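PDB 5LFZ: ArCE4A from Arthrobacter sp. AW19M34-1, which is a family CE4 carbohydrate esterase that probably uses a bound metal ion to remove acetyl groups from N-acetylated polysaccharides. Local coordinates for residues A[80-83]-A[84-88]; A[127-130]-A[131-134]. All coordinates share one frame; numbering follows the deposited sequence.

Contact 1: residues A[80-83]-A[84-88]. With NI (nickel (II) ion), chain B.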
loop_
_atom_site.group_PDB
_atom_site.type_symbol
_atom_site.label_atom_id
_atom_site.label_comp_id
_atom_site.label_asym_id
_atom_site.label_seq_id
_atom_site.Cartn_x
_atom_site.Cartn_y
_atom_site.Cartn_z
ATOM N N GLY A 80 -1.184 1.529 -5.713
ATOM C CA GLY A 80 0.016 2.347 -5.733
ATOM C C GLY A 80 1.154 1.598 -6.406
ATOM O O GLY A 80 1.079 0.383 -6.595
ATOM N N SER A 81 2.208 2.316 -6.780
ATOM C CA SER A 81 3.385 1.688 -7.369
ATOM C C SER A 81 4.413 1.313 -6.308
ATOM O O SER A 81 4.666 2.087 -5.386
ATOM C CB SER A 81 4.028 2.621 -8.398
ATOM O OG SER A 81 5.286 2.118 -8.817
ATOM N N HIS A 82 4.994 0.119 -6.435
ATOM C CA HIS A 82 6.104 -0.297 -5.582
ATOM C C HIS A 82 7.365 -0.524 -6.423
ATOM O O HIS A 82 8.260 -1.262 -6.012
ATOM C CB HIS A 82 5.728 -1.576 -4.814
ATOM C CG HIS A 82 6.531 -1.820 -3.570
ATOM N ND1 HIS A 82 7.042 -0.808 -2.784
ATOM C CD2 HIS A 82 6.873 -2.976 -2.956
ATOM C CE1 HIS A 82 7.675 -1.330 -1.750
ATOM N NE2 HIS A 82 7.589 -2.648 -1.829
ATOM N N THR A 83 7.422 0.151 -7.579
ATOM C CA THR A 83 8.410 -0.058 -8.665
ATOM C C THR A 83 8.221 -1.416 -9.350
ATOM O O THR A 83 7.285 -2.155 -9.042
ATOM C CB THR A 83 9.886 0.072 -8.200
ATOM O OG1 THR A 83 10.303 -1.105 -7.489
ATOM C CG2 THR A 83 10.082 1.314 -7.334
ATOM N N PHE A 84 9.093 -1.727 -10.308
ATOM C CA PHE A 84 8.861 -2.877 -11.172
ATOM C C PHE A 84 9.431 -4.161 -10.595
ATOM O O PHE A 84 8.733 -5.165 -10.513
ATOM C CB PHE A 84 9.443 -2.646 -12.570
ATOM C CG PHE A 84 8.974 -3.651 -13.579
ATOM C CD1 PHE A 84 9.759 -4.743 -13.907
ATOM C CD2 PHE A 84 7.730 -3.519 -14.176
ATOM C CE1 PHE A 84 9.322 -5.677 -14.829
ATOM C CE2 PHE A 84 7.284 -4.449 -15.100
ATOM C CZ PHE A 84 8.081 -5.530 -15.425
ATOM N N ASP A 85 10.698 -4.137 -10.204
ATOM C CA ASP A 85 11.338 -5.353 -9.710
ATOM C C ASP A 85 11.944 -5.180 -8.315
ATOM O O ASP A 85 12.899 -5.871 -7.956
ATOM C CB ASP A 85 12.406 -5.810 -10.697
ATOM C CG ASP A 85 13.260 -4.671 -11.174
ATOM O OD1 ASP A 85 13.608 -3.823 -10.330
ATOM O OD2 ASP A 85 13.568 -4.609 -12.387
ATOM N N HIS A 86 11.382 -4.250 -7.550
ATOM C CA HIS A 86 11.682 -4.075 -6.122
ATOM C C HIS A 86 13.139 -3.729 -5.839
ATOM O O HIS A 86 13.727 -4.212 -4.870
ATOM C CB HIS A 86 11.293 -5.329 -5.324
ATOM C CG HIS A 86 10.967 -5.049 -3.888
ATOM N ND1 HIS A 86 11.927 -5.007 -2.900
ATOM C CD2 HIS A 86 9.788 -4.778 -3.277
ATOM C CE1 HIS A 86 11.354 -4.730 -1.742
ATOM N NE2 HIS A 86 10.056 -4.590 -1.943
ATOM N N LYS A 87 13.723 -2.884 -6.674
ATOM C CA LYS A 87 15.076 -2.414 -6.420
ATOM C C LYS A 87 15.050 -1.139 -5.572
ATOM O O LYS A 87 14.162 -0.298 -5.716
ATOM C CB LYS A 87 15.822 -2.176 -7.739
ATOM C CG LYS A 87 16.116 -3.459 -8.505
ATOM C CD LYS A 87 16.713 -3.202 -9.878
ATOM C CE LYS A 87 16.871 -4.514 -10.640
ATOM N NZ LYS A 87 17.501 -4.344 -11.979
ATOM N N ASP A 88 16.013 -1.028 -4.664
ATOM C CA ASP A 88 16.273 0.207 -3.931
ATOM C C ASP A 88 16.557 1.303 -4.956
ATOM O O ASP A 88 17.550 1.227 -5.674
ATOM C CB ASP A 88 17.459 -0.010 -2.976
ATOM C CG ASP A 88 17.808 1.215 -2.139
ATOM O OD1 ASP A 88 17.471 2.358 -2.513
ATOM O OD2 ASP A 88 18.472 1.021 -1.093
HETATM NI NI NI B . 8.458 -4.169 -0.700
HETATM O O HOH W 1 7.820 -3.563 1.029
HETATM O O HOH W 2 9.785 -2.819 0.311
HETATM O O HOH W 3 9.188 -5.668 0.565
#

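Contact 2: residues A[127-130]-A[131-134]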
loop_
_atom_site.group_PDB
_atom_site.type_symbol
_atom_site.label_atom_id
_atom_site.label_comp_id
_atom_site.label_asym_id
_atom_site.label_seq_id
_atom_site.Cartn_x
_atom_site.Cartn_y
_atom_site.Cartn_z
ATOM N N GLY A 127 15.554 9.565 -1.286
ATOM C CA GLY A 127 16.373 10.734 -1.029
ATOM C C GLY A 127 15.972 11.835 -1.985
ATOM O O GLY A 127 15.582 11.549 -3.114
ATOM N N ALA A 128 16.071 13.084 -1.535
ATOM C CA ALA A 128 15.589 14.237 -2.298
ATOM C C ALA A 128 16.074 14.249 -3.744
ATOM O O ALA A 128 15.324 14.606 -4.649
ATOM C CB ALA A 128 16.001 15.528 -1.607
ATOM N N VAL A 129 17.325 13.854 -3.960
ATOM C CA VAL A 129 17.900 13.876 -5.299
ATOM C C VAL A 129 17.264 12.812 -6.203
ATOM O O VAL A 129 17.219 12.971 -7.424
ATOM C CB VAL A 129 19.440 13.692 -5.245
ATOM C CG1 VAL A 129 19.807 12.284 -4.799
ATOM C CG2 VAL A 129 20.069 14.012 -6.589
ATOM N N TYR A 130 16.748 11.742 -5.604
ATOM C CA TYR A 130 16.079 10.690 -6.366
ATOM C C TYR A 130 14.585 10.962 -6.474
ATOM O O TYR A 130 13.981 10.758 -7.526
ATOM C CB TYR A 130 16.306 9.318 -5.718
ATOM C CG TYR A 130 17.743 9.041 -5.359
ATOM C CD1 TYR A 130 18.649 8.612 -6.320
ATOM C CD2 TYR A 130 18.195 9.205 -4.056
ATOM C CE1 TYR A 130 19.965 8.363 -5.999
ATOM C CE2 TYR A 130 19.511 8.955 -3.725
ATOM C CZ TYR A 130 20.389 8.533 -4.698
ATOM O OH TYR A 130 21.701 8.282 -4.375
ATOM N N ASP A 131 13.999 11.436 -5.379
ATOM C CA ASP A 131 12.550 11.587 -5.281
ATOM C C ASP A 131 12.011 12.580 -6.301
ATOM O O ASP A 131 10.874 12.465 -6.754
ATOM C CB ASP A 131 12.153 12.020 -3.868
ATOM C CG ASP A 131 12.670 11.072 -2.801
ATOM O OD1 ASP A 131 13.096 9.955 -3.157
ATOM O OD2 ASP A 131 12.649 11.442 -1.608
ATOM N N ARG A 132 12.844 13.544 -6.675
ATOM C CA ARG A 132 12.446 14.573 -7.631
ATOM C C ARG A 132 12.090 13.975 -8.996
ATOM O O ARG A 132 11.436 14.622 -9.817
ATOM C CB ARG A 132 13.563 15.606 -7.781
ATOM C CG ARG A 132 14.761 15.089 -8.545
ATOM C CD ARG A 132 16.009 15.885 -8.234
ATOM N NE ARG A 132 17.142 15.405 -9.016
ATOM C CZ ARG A 132 17.485 15.904 -10.198
ATOM N NH1 ARG A 132 16.784 16.899 -10.718
ATOM N NH2 ARG A 132 18.527 15.413 -10.855
ATOM N N LEU A 133 12.514 12.737 -9.227
ATOM C CA LEU A 133 12.246 12.044 -10.484
ATOM C C LEU A 133 10.943 11.251 -10.448
ATOM O O LEU A 133 10.526 10.680 -11.455
ATOM C CB LEU A 133 13.404 11.106 -10.823
ATOM C CG LEU A 133 14.771 11.761 -10.993
ATOM C CD1 LEU A 133 15.819 10.716 -11.347
ATOM C CD2 LEU A 133 14.695 12.849 -12.058
ATOM N N ILE A 134 10.301 11.214 -9.289
ATOM C CA ILE A 134 9.093 10.414 -9.123
ATOM C C ILE A 134 7.860 11.307 -9.185
ATOM O O ILE A 134 7.715 12.233 -8.388
ATOM C CB ILE A 134 9.137 9.631 -7.804
ATOM C CG1 ILE A 134 10.271 8.602 -7.861
ATOM C CG2 ILE A 134 7.811 8.935 -7.533
ATOM C CD1 ILE A 134 10.741 8.150 -6.521
#

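Contact 1: residues A[80-83]-A[84-88]
His82 and His86 converge on one nickel ion, the four-residue spacing matching the H(S/T)xxH metal-binding motif of CE4 deacetylases, at the end of strand 78-81. Each ring has its CG anti to its backbone N, with chi1 -158° in His82. This brings the two imidazoles obliquely together, their planes 80° apart. Their NE2 atoms lie 3.1 Å from each other because both bind the metal, not each other. His82 NE2 and His86 NE2 are each 2.1 Å from nickel and subtend about 98° there, so they take neighbouring places beside Asp33 and three waters. The other ring nitrogen of His82, ND1, is hydrogen-bonded to Arg120 O, which fixes the ring's rotation, while Tyr123 meets the His86 ring edge-to-face. Thr83 ties the turn between the histidines: its hydroxyl OG1 is bonded to His82 O at 2.5 Å and receives a weak bond from His86 N, 3.3 Å from Thr83 OG1. With a valine in its place, the hydroxyl link between the two histidine backbones would disappear and the loop would probably be freer to shift His86. Just upstream, an ST turn forms as Thr83 N donates to Ser81 OG over 3.2 Å.

Contact 2: residues A[127-130]-A[131-134]
Asp131 folds back over the start of its own helix and grips Gly127, the N-cap residue. Its backbone N donates to Gly127 O at 2.8 Å, and its carboxylate OD1 accepts Gly127 N at 3.1 Å, from above the carboxylate plane, 38° out of it. With CG beside the Asp131 backbone N (chi1 -56°) the acid turns toward the glycine; OD2 is held by His126 ND1. Gly127 O also accepts from Tyr130 N, serving two amides. The Tyr130 ring has Gly127 CA at its edge and Val129 CG1 on one face, 3.5 Å above the plane. The side carrying Val129 and Arg132 is looser and exposed to solvent. There Arg132 runs extended from CG to NE and meets Val129 O at 2.9 Å through NE, with an N-H...O angle of 133°, and the backbone bond from Arg132 N to Ala128 O is weak at 3.4 Å. Past the helix, Leu133 N donates to Tyr130 O at 3.0 Å and the N of buried Ile134 to Asp131 O at 2.9 Å. The outcome is a single helical turn, begun after Gly127 and run out through a type I beta turn, Asp131 to Ile134, in the NodB homology region.

How the contacts relate
The two contacts follow one another along the chain without touching: their centres are 14 Å apart and their nearest atoms about 7 Å. Contact 1 supplies two of the three protein ligands of the nickel, Asp33 being the third, whereas contact 2 stands back from it, the side chain of Ile134 about 14 Å from the ion. Shared neighbours bridge the gap. Helix 94-112 meets Thr83 at Glu100, and Tyr130 and Leu133 at Ile97. Thr90, bonded to Asp88 of contact 1, is touched by Tyr130, and Leu119 lies against both Ser81 and Ile134. Contact 2 is thus structural packing at a distance from the metal site, and supplies no metal ligand.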